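Local coordinates for D-threo-3-hydroxyaspartate dehydratase (Delftia, PDB 3WQC), which catalyses the pyridoxal-phosphate-dependent breakdown of D-threo-3-hydroxyaspartate to oxaloacetate and ammonia, and also acts on L-threo- and L-erythro-3-hydroxyaspartate and D-serine, at residues T54-V60 with W384-H388; I128-R133 with D171-R175; R203-V207 with R236-V240. One frame throughout, in Å; residues are numbered along the deposited sequence. Where two conformers were deposited one is given.

Interaction 1 (T54-V60 with W384-H388); sequences TSKSVPV and WERLH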
loop_
_atom_site.group_PDB
_atom_site.type_symbol
_atom_site.label_atom_id
_atom_site.label_comp_id
_atom_site.label_asym_id
_atom_site.label_seq_id
_atom_site.Cartn_x
_atom_site.Cartn_y
_atom_site.Cartn_z
ATOM N N THR B 54 13.403 -0.764 1.459
ATOM C CA THR B 54 12.876 -0.612 0.088
ATOM C C THR B 54 12.484 -2.038 -0.409
ATOM O O THR B 54 11.417 -2.104 -1.113
ATOM C CB THR B 54 14.007 -0.081 -0.813
ATOM O OG1 THR B 54 14.209 1.295 -0.392
ATOM C CG2 THR B 54 13.621 -0.090 -2.288
ATOM N N SER B 55 13.264 -3.111 -0.145
ATOM C CA SER B 55 12.932 -4.417 -0.753
ATOM C C SER B 55 12.470 -5.401 0.266
ATOM O O SER B 55 11.685 -6.312 -0.050
ATOM C CB SER B 55 14.220 -5.022 -1.432
ATOM O OG SER B 55 15.152 -5.522 -0.445
ATOM N N LYS B 56 12.971 -5.299 1.519
ATOM C CA LYS B 56 12.733 -6.315 2.568
ATOM C C LYS B 56 12.847 -7.763 1.990
ATOM O O LYS B 56 12.129 -8.680 2.429
ATOM C CB LYS B 56 11.347 -6.153 3.283
ATOM C CG LYS B 56 11.197 -4.729 3.811
ATOM C CD LYS B 56 9.935 -4.674 4.708
ATOM C CE LYS B 56 9.696 -3.231 5.094
ATOM N NZ LYS B 56 8.496 -3.194 5.983
ATOM N N SER B 57 13.913 -7.970 1.168
ATOM C CA SER B 57 14.044 -9.243 0.502
ATOM C C SER B 57 15.471 -9.768 0.716
ATOM O O SER B 57 16.412 -9.083 0.378
ATOM C CB SER B 57 13.700 -9.064 -0.977
ATOM O OG SER B 57 13.747 -10.378 -1.626
ATOM N N VAL B 58 15.579 -10.984 1.244
ATOM C CA VAL B 58 16.890 -11.601 1.562
ATOM C C VAL B 58 17.820 -11.630 0.339
ATOM O O VAL B 58 18.979 -11.170 0.422
ATOM C CB VAL B 58 16.713 -12.953 2.245
ATOM C CG1 VAL B 58 18.005 -13.745 2.323
ATOM C CG2 VAL B 58 16.133 -12.720 3.645
ATOM N N PRO B 59 17.337 -12.106 -0.826
ATOM C CA PRO B 59 18.276 -12.174 -1.974
ATOM C C PRO B 59 18.704 -10.812 -2.492
ATOM O O PRO B 59 19.791 -10.667 -3.048
ATOM C CB PRO B 59 17.500 -12.939 -3.098
ATOM C CG PRO B 59 16.062 -12.973 -2.644
ATOM C CD PRO B 59 16.068 -12.843 -1.114
ATOM N N VAL B 60 17.861 -9.789 -2.300
ATOM C CA VAL B 60 18.275 -8.439 -2.747
ATOM C C VAL B 60 19.363 -7.934 -1.796
ATOM O O VAL B 60 20.461 -7.485 -2.277
ATOM C CB VAL B 60 17.131 -7.430 -2.734
ATOM C CG1 VAL B 60 17.592 -5.977 -3.060
ATOM C CG2 VAL B 60 16.026 -7.873 -3.744
ATOM N N TRP B 384 11.172 -14.114 -5.451
ATOM C CA TRP B 384 11.968 -13.631 -4.317
ATOM C C TRP B 384 11.033 -13.049 -3.304
ATOM O O TRP B 384 10.485 -11.945 -3.498
ATOM C CB TRP B 384 12.943 -12.573 -4.767
ATOM C CG TRP B 384 14.140 -13.118 -5.516
ATOM C CD1 TRP B 384 14.367 -14.439 -5.966
ATOM C CD2 TRP B 384 15.332 -12.357 -5.862
ATOM N NE1 TRP B 384 15.611 -14.562 -6.549
ATOM C CE2 TRP B 384 16.251 -13.307 -6.526
ATOM C CE3 TRP B 384 15.735 -10.995 -5.667
ATOM C CZ2 TRP B 384 17.530 -12.925 -6.942
ATOM C CZ3 TRP B 384 17.020 -10.603 -6.137
ATOM C CH2 TRP B 384 17.887 -11.576 -6.781
ATOM N N GLU B 385 10.779 -13.791 -2.214
ATOM C CA GLU B 385 9.822 -13.336 -1.188
ATOM C C GLU B 385 10.308 -12.037 -0.531
ATOM O O GLU B 385 11.534 -11.782 -0.453
ATOM C CB GLU B 385 9.683 -14.430 -0.132
ATOM C CG GLU B 385 8.907 -15.651 -0.690
ATOM C CD GLU B 385 8.594 -16.639 0.402
ATOM O OE1 GLU B 385 8.868 -16.351 1.600
ATOM O OE2 GLU B 385 8.063 -17.726 0.053
ATOM N N ARG B 386 9.364 -11.274 -0.030
ATOM C CA ARG B 386 9.729 -10.112 0.793
ATOM C C ARG B 386 8.789 -10.057 1.965
ATOM O O ARG B 386 7.713 -10.702 1.987
ATOM C CB ARG B 386 9.711 -8.806 -0.020
ATOM C CG ARG B 386 8.356 -8.495 -0.617
ATOM C CD ARG B 386 8.298 -6.971 -0.937
ATOM N NE ARG B 386 8.104 -6.255 0.327
ATOM C CZ ARG B 386 8.427 -4.953 0.498
ATOM N NH1 ARG B 386 8.081 -4.302 1.624
ATOM N NH2 ARG B 386 9.166 -4.276 -0.420
ATOM N N LEU B 387 9.130 -9.236 2.971
ATOM C CA LEU B 387 8.364 -9.206 4.242
ATOM C C LEU B 387 7.199 -8.196 4.146
ATOM O O LEU B 387 7.339 -7.102 3.562
ATOM C CB LEU B 387 9.343 -8.682 5.291
ATOM C CG LEU B 387 8.890 -8.792 6.716
ATOM C CD1 LEU B 387 8.725 -10.302 6.959
ATOM C CD2 LEU B 387 10.160 -8.307 7.493
ATOM N N HIS B 388 6.088 -8.599 4.759
ATOM C CA HIS B 388 4.905 -7.735 4.916
ATOM C C HIS B 388 4.564 -7.644 6.391
ATOM O O HIS B 388 4.554 -8.639 7.103
ATOM C CB HIS B 388 3.730 -8.442 4.144
ATOM C CG HIS B 388 2.491 -7.643 4.103
ATOM N ND1 HIS B 388 1.266 -8.192 4.430
ATOM C CD2 HIS B 388 2.269 -6.338 3.683
ATOM C CE1 HIS B 388 0.286 -7.227 4.168
ATOM N NE2 HIS B 388 0.916 -6.091 3.703
HETATM O O HOH W 1 6.524 -4.176 4.141
HETATM O O HOH W 2 13.282 -12.703 1.501
#
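At the joint between the two domains, K56, S57 and P59 meet W384-L387, where strand 381-385 of the C-terminal sheet runs out beside the loop that enters helix 58-66. P59 sets CB and CG over one face of the W384 indole: CB sits 3.5 Å from the centroid of the six-membered ring, 9° off the normal, a CH-pi contact. V60 CG2 comes to the rim of the same ring, 3.7 Å from CE3. S57, at the N-cap position, does not cap with OG but turns it anti to the backbone nitrogen (chi1 -176°) and gives a 2.9 Å hydrogen bond to E385 O; a water links that carbonyl to V58 N. The loop follows K53, the probable Schiff-base lysine, not linked to the cofactor here, in the racemase-type barrel, and T54 lies close to the bound cofactor. Backbone joins backbone through L387 N and K56 O, 3.1 Å apart. R386 bends over S55 O, which lies on one guanidinium face, while its NH2 makes a weak bond to T54 O and a further one to Y372 OH. K56 NZ and R386 NH1, 4.5 Å apart, both donate to one water, which in turn donates to L387 O.

Interaction 2 (I128-R133 with D171-R175); sequences IAAFGR and DGGMR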
loop_
_atom_site.group_PDB
_atom_site.type_symbol
_atom_site.label_atom_id
_atom_site.label_comp_id
_atom_site.label_asym_id
_atom_site.label_seq_id
_atom_site.Cartn_x
_atom_site.Cartn_y
_atom_site.Cartn_z
ATOM N N ILE B 128 15.820 3.020 27.933
ATOM C CA ILE B 128 16.783 1.993 27.490
ATOM C C ILE B 128 17.780 1.686 28.620
ATOM O O ILE B 128 18.030 0.494 28.895
ATOM C CB ILE B 128 17.511 2.395 26.221
ATOM C CG1 ILE B 128 16.527 2.567 25.031
ATOM C CG2 ILE B 128 18.575 1.322 25.857
ATOM C CD1 ILE B 128 17.165 2.991 23.705
ATOM N N ALA B 129 18.361 2.725 29.237
ATOM C CA ALA B 129 19.412 2.459 30.234
ATOM C C ALA B 129 18.770 1.740 31.424
ATOM O O ALA B 129 19.421 0.845 31.984
ATOM C CB ALA B 129 19.987 3.818 30.638
ATOM N N ALA B 130 17.564 2.102 31.858
ATOM C CA ALA B 130 16.981 1.406 33.032
ATOM C C ALA B 130 16.700 -0.056 32.687
ATOM O O ALA B 130 16.983 -0.964 33.502
ATOM C CB ALA B 130 15.723 2.100 33.444
ATOM N N PHE B 131 16.202 -0.330 31.452
ATOM C CA PHE B 131 15.954 -1.711 31.138
ATOM C C PHE B 131 17.222 -2.519 30.982
ATOM O O PHE B 131 17.323 -3.690 31.404
ATOM C CB PHE B 131 15.101 -1.714 29.815
ATOM C CG PHE B 131 14.654 -3.114 29.422
ATOM C CD1 PHE B 131 13.636 -3.745 30.161
ATOM C CD2 PHE B 131 15.198 -3.757 28.292
ATOM C CE1 PHE B 131 13.157 -5.023 29.785
ATOM C CE2 PHE B 131 14.697 -5.054 27.940
ATOM C CZ PHE B 131 13.675 -5.635 28.648
ATOM N N GLY B 132 18.233 -1.891 30.360
ATOM C CA GLY B 132 19.542 -2.535 30.195
ATOM C C GLY B 132 20.124 -2.864 31.566
ATOM O O GLY B 132 20.715 -3.937 31.761
ATOM N N ARG B 133 20.081 -1.924 32.535
ATOM C CA ARG B 133 20.606 -2.247 33.862
ATOM C C ARG B 133 19.799 -3.424 34.465
ATOM O O ARG B 133 20.383 -4.351 35.074
ATOM C CB ARG B 133 20.472 -0.991 34.742
ATOM C CG ARG B 133 21.554 0.001 34.334
ATOM C CD ARG B 133 21.733 1.132 35.383
ATOM N NE ARG B 133 20.477 1.835 35.577
ATOM C CZ ARG B 133 20.072 2.889 34.859
ATOM N NH1 ARG B 133 20.874 3.329 33.854
ATOM N NH2 ARG B 133 18.872 3.481 35.148
ATOM N N ASP B 171 26.535 7.175 31.236
ATOM C CA ASP B 171 26.589 7.050 32.690
ATOM C C ASP B 171 25.703 5.865 33.086
ATOM O O ASP B 171 25.937 5.235 34.138
ATOM C CB ASP B 171 25.998 8.260 33.377
ATOM C CG ASP B 171 26.805 9.502 33.179
ATOM O OD1 ASP B 171 27.994 9.466 32.823
ATOM O OD2 ASP B 171 26.197 10.624 33.421
ATOM N N GLY B 172 24.674 5.568 32.250
ATOM C CA GLY B 172 23.730 4.508 32.512
ATOM C C GLY B 172 24.272 3.145 32.165
ATOM O O GLY B 172 23.526 2.159 32.351
ATOM N N GLY B 173 25.485 3.045 31.622
ATOM C CA GLY B 173 26.109 1.765 31.277
ATOM C C GLY B 173 25.777 1.205 29.930
ATOM O O GLY B 173 26.149 0.069 29.580
ATOM N N MET B 174 25.144 2.047 29.114
ATOM C CA MET B 174 24.929 1.627 27.721
ATOM C C MET B 174 26.091 2.039 26.841
ATOM O O MET B 174 27.007 2.793 27.278
ATOM C CB MET B 174 23.650 2.306 27.194
ATOM C CG MET B 174 22.391 2.076 28.095
ATOM S SD MET B 174 21.982 0.260 28.266
ATOM C CE MET B 174 22.463 -0.112 29.981
ATOM N N ARG B 175 26.122 1.526 25.599
ATOM C CA ARG B 175 27.224 1.837 24.693
ATOM C C ARG B 175 26.723 2.939 23.781
ATOM O O ARG B 175 25.871 2.672 22.883
ATOM C CB ARG B 175 27.600 0.589 23.850
ATOM C CG ARG B 175 28.621 0.875 22.725
ATOM C CD ARG B 175 29.048 -0.414 21.953
ATOM N NE ARG B 175 29.761 -1.304 22.831
ATOM C CZ ARG B 175 30.606 -2.219 22.409
ATOM N NH1 ARG B 175 31.258 -2.954 23.281
ATOM N NH2 ARG B 175 30.767 -2.413 21.110
#
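G172 brings its backbone up against A129 of helix 122-135, CA to CA 5.3 Å, just where helix 159-171 ends. A side chain on G172 would run into A129 CB and R133 NH1, so its lack of one permits the close approach. G172 O accepts a 3.3 Å hydrogen bond from R133 NH1, bent at the oxygen to a C=O...N angle of 106°, with the donor in the carbonyl plane on a lone pair. The oxygen in turn lies close to the guanidinium plane. R133 reaches it by folding back at chi3 (-58°), which lays one face of the guanidinium over A129 O and A130 CA of its own helix. G173 then leaves the helical conformation with positive phi, and two bonds back into the last turn make this end a Schellman motif. M174 follows and points into the neighbouring helix, its chain curled at chi2 (-60°) to lie along the helix surface. Its CG packs on A129 CA at 3.7 Å, SD comes 4.0 Å from I128 O, and CE rests 3.8 Å from G132 CA, where a side chain on G132 would collide with the methyl. F139 adds to the apolar surroundings of both M174 and I128. Beyond M174, R175 opens strand 175-180, bonded through its backbone to F139 and V141. Two successive beta-alpha units thus pack in the outer helical layer of the barrel, at the helix-to-strand turn, as in the TIM-barrel domain of fold type III pyridoxal-phosphate enzymes.

Interaction 3 (R203-V207 with R236-V240); sequences RAGCV and RLDGV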
loop_
_atom_site.group_PDB
_atom_site.type_symbol
_atom_site.label_atom_id
_atom_site.label_comp_id
_atom_site.label_asym_id
_atom_site.label_seq_id
_atom_site.Cartn_x
_atom_site.Cartn_y
_atom_site.Cartn_z
ATOM N N ARG B 203 26.182 16.280 6.124
ATOM C CA ARG B 203 27.491 15.830 6.612
ATOM C C ARG B 203 27.905 16.744 7.741
ATOM O O ARG B 203 28.334 16.278 8.817
ATOM C CB ARG B 203 28.574 15.896 5.471
ATOM C CG ARG B 203 29.932 15.361 5.857
ATOM C CD ARG B 203 31.031 16.004 5.007
ATOM N NE ARG B 203 31.164 17.482 5.288
ATOM C CZ ARG B 203 31.709 18.000 6.420
ATOM N NH1 ARG B 203 32.354 17.240 7.321
ATOM N NH2 ARG B 203 31.699 19.342 6.543
ATOM N N ALA B 204 27.890 18.050 7.476
ATOM C CA ALA B 204 28.420 19.045 8.479
ATOM C C ALA B 204 27.650 18.976 9.784
ATOM O O ALA B 204 28.250 18.997 10.879
ATOM C CB ALA B 204 28.354 20.475 7.907
ATOM N N GLY B 205 26.324 18.811 9.714
ATOM C CA GLY B 205 25.525 18.792 10.938
ATOM C C GLY B 205 25.754 17.486 11.710
ATOM O O GLY B 205 25.845 17.536 12.950
ATOM N N CYS B 206 25.863 16.325 11.032
ATOM C CA CYS B 206 26.064 15.085 11.798
ATOM C C CYS B 206 27.441 15.124 12.461
ATOM O O CYS B 206 27.608 14.681 13.584
ATOM C CB CYS B 206 25.860 13.908 10.840
ATOM S SG CYS B 206 25.354 12.460 11.785
ATOM N N VAL B 207 28.473 15.546 11.678
ATOM C CA VAL B 207 29.820 15.604 12.241
ATOM C C VAL B 207 29.863 16.660 13.370
ATOM O O VAL B 207 30.509 16.360 14.400
ATOM C CB VAL B 207 30.800 15.936 11.074
ATOM C CG1 VAL B 207 32.194 16.239 11.674
ATOM C CG2 VAL B 207 30.933 14.718 10.122
ATOM N N ARG B 236 32.103 15.598 -0.704
ATOM C CA ARG B 236 33.081 15.095 0.283
ATOM C C ARG B 236 32.320 14.512 1.469
ATOM O O ARG B 236 31.177 14.925 1.735
ATOM C CB ARG B 236 34.007 16.232 0.789
ATOM C CG ARG B 236 33.212 17.298 1.557
ATOM C CD ARG B 236 34.090 18.345 2.212
ATOM N NE ARG B 236 33.355 19.462 2.774
ATOM C CZ ARG B 236 33.916 20.269 3.670
ATOM N NH1 ARG B 236 35.142 20.006 4.044
ATOM N NH2 ARG B 236 33.325 21.350 4.134
ATOM N N LEU B 237 32.930 13.562 2.154
ATOM C CA LEU B 237 32.313 12.957 3.325
ATOM C C LEU B 237 33.230 12.927 4.530
ATOM O O LEU B 237 33.212 11.959 5.309
ATOM C CB LEU B 237 31.701 11.543 3.043
ATOM C CG LEU B 237 30.464 11.598 2.119
ATOM C CD1 LEU B 237 30.030 10.186 1.599
ATOM C CD2 LEU B 237 29.252 12.325 2.761
ATOM N N ASP B 238 34.105 13.951 4.626
ATOM C CA ASP B 238 35.054 13.980 5.743
ATOM C C ASP B 238 34.306 13.823 7.102
ATOM O O ASP B 238 33.249 14.503 7.305
ATOM C CB ASP B 238 35.827 15.272 5.725
ATOM C CG ASP B 238 36.540 15.447 4.465
ATOM O OD1 ASP B 238 35.935 15.887 3.481
ATOM O OD2 ASP B 238 37.778 15.204 4.484
ATOM N N GLY B 239 34.796 12.952 7.996
ATOM C CA GLY B 239 34.167 12.834 9.282
ATOM C C GLY B 239 33.063 11.811 9.334
ATOM O O GLY B 239 32.640 11.393 10.431
ATOM N N VAL B 240 32.642 11.314 8.168
ATOM C CA VAL B 240 31.531 10.344 8.118
ATOM C C VAL B 240 32.079 8.927 8.063
ATOM O O VAL B 240 33.092 8.675 7.275
ATOM C CB VAL B 240 30.652 10.600 6.843
ATOM C CG1 VAL B 240 29.607 9.472 6.570
ATOM C CG2 VAL B 240 29.997 11.962 6.981
#
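One turn of helix 192-215, R203 to V207, runs beside a type II beta turn from L237 to V240, with CA atoms 6.5 Å apart at R203 and L237 and 5.9 Å apart at V207 and G239. The turn is closed by V240 N on L237 O, and G239 stands in its third position, where a side chain would strike V207 CG2 and its own neighbouring carbonyl. R203 sends its chain across the turn, CG trans to the backbone N (chi1 -176°). CG lies 3.6 Å from V240 CG2 and CD 3.4 Å from R236 O, and NH1 then gives D238 O a 2.9 Å hydrogen bond with an N-H...O angle of 157°. That oxygen sits near the guanidinium plane, at its edge. The turn leads from helix 228-233 to strand 242-243 of the parallel barrel, and both helix and turn pack on strand 222-225, V207 of the helix on V223 and V240 of the turn on V225. V207 CG2 touches the turn, 3.7 Å from G239 C. Further out, E200, one turn earlier on the helix, forms a salt bridge to R203 NH2. R236 has two conformers; in one, R203 NH2 lies over its guanidinium face and E200 bridges it too, so both contacts are less certain. A leucine in place of R203 has no guanidinium, and would probably leave D238 O without this partner and E200 with one arginine mate fewer. D238 N is buried by the contact without a partner in the model.

How the interactions relate
Interaction 1 alone joins the two domains, tying the barrel loop beside the cofactor to the far end of the sequence; interactions 2 and 3 lie within the loop it closes and both belong to the barrel. Their centres are 28 to 33 Å apart and no two touch. Interaction 2, well out from the chain centre, is largely apolar and buried, with close helix-to-turn packing permitted by glycines. Interaction 3, partly buried, leans on an arginine bonded to a turn carbonyl and to a glutamate, with a second, less certain arginine beside it and valines facing strand 222-225. Interaction 1 mixes a proline-indole CH-pi contact, hydrogen bonds to backbone carbonyls and bridging waters. Each barrel contact sets a helix against a segment leading into a strand.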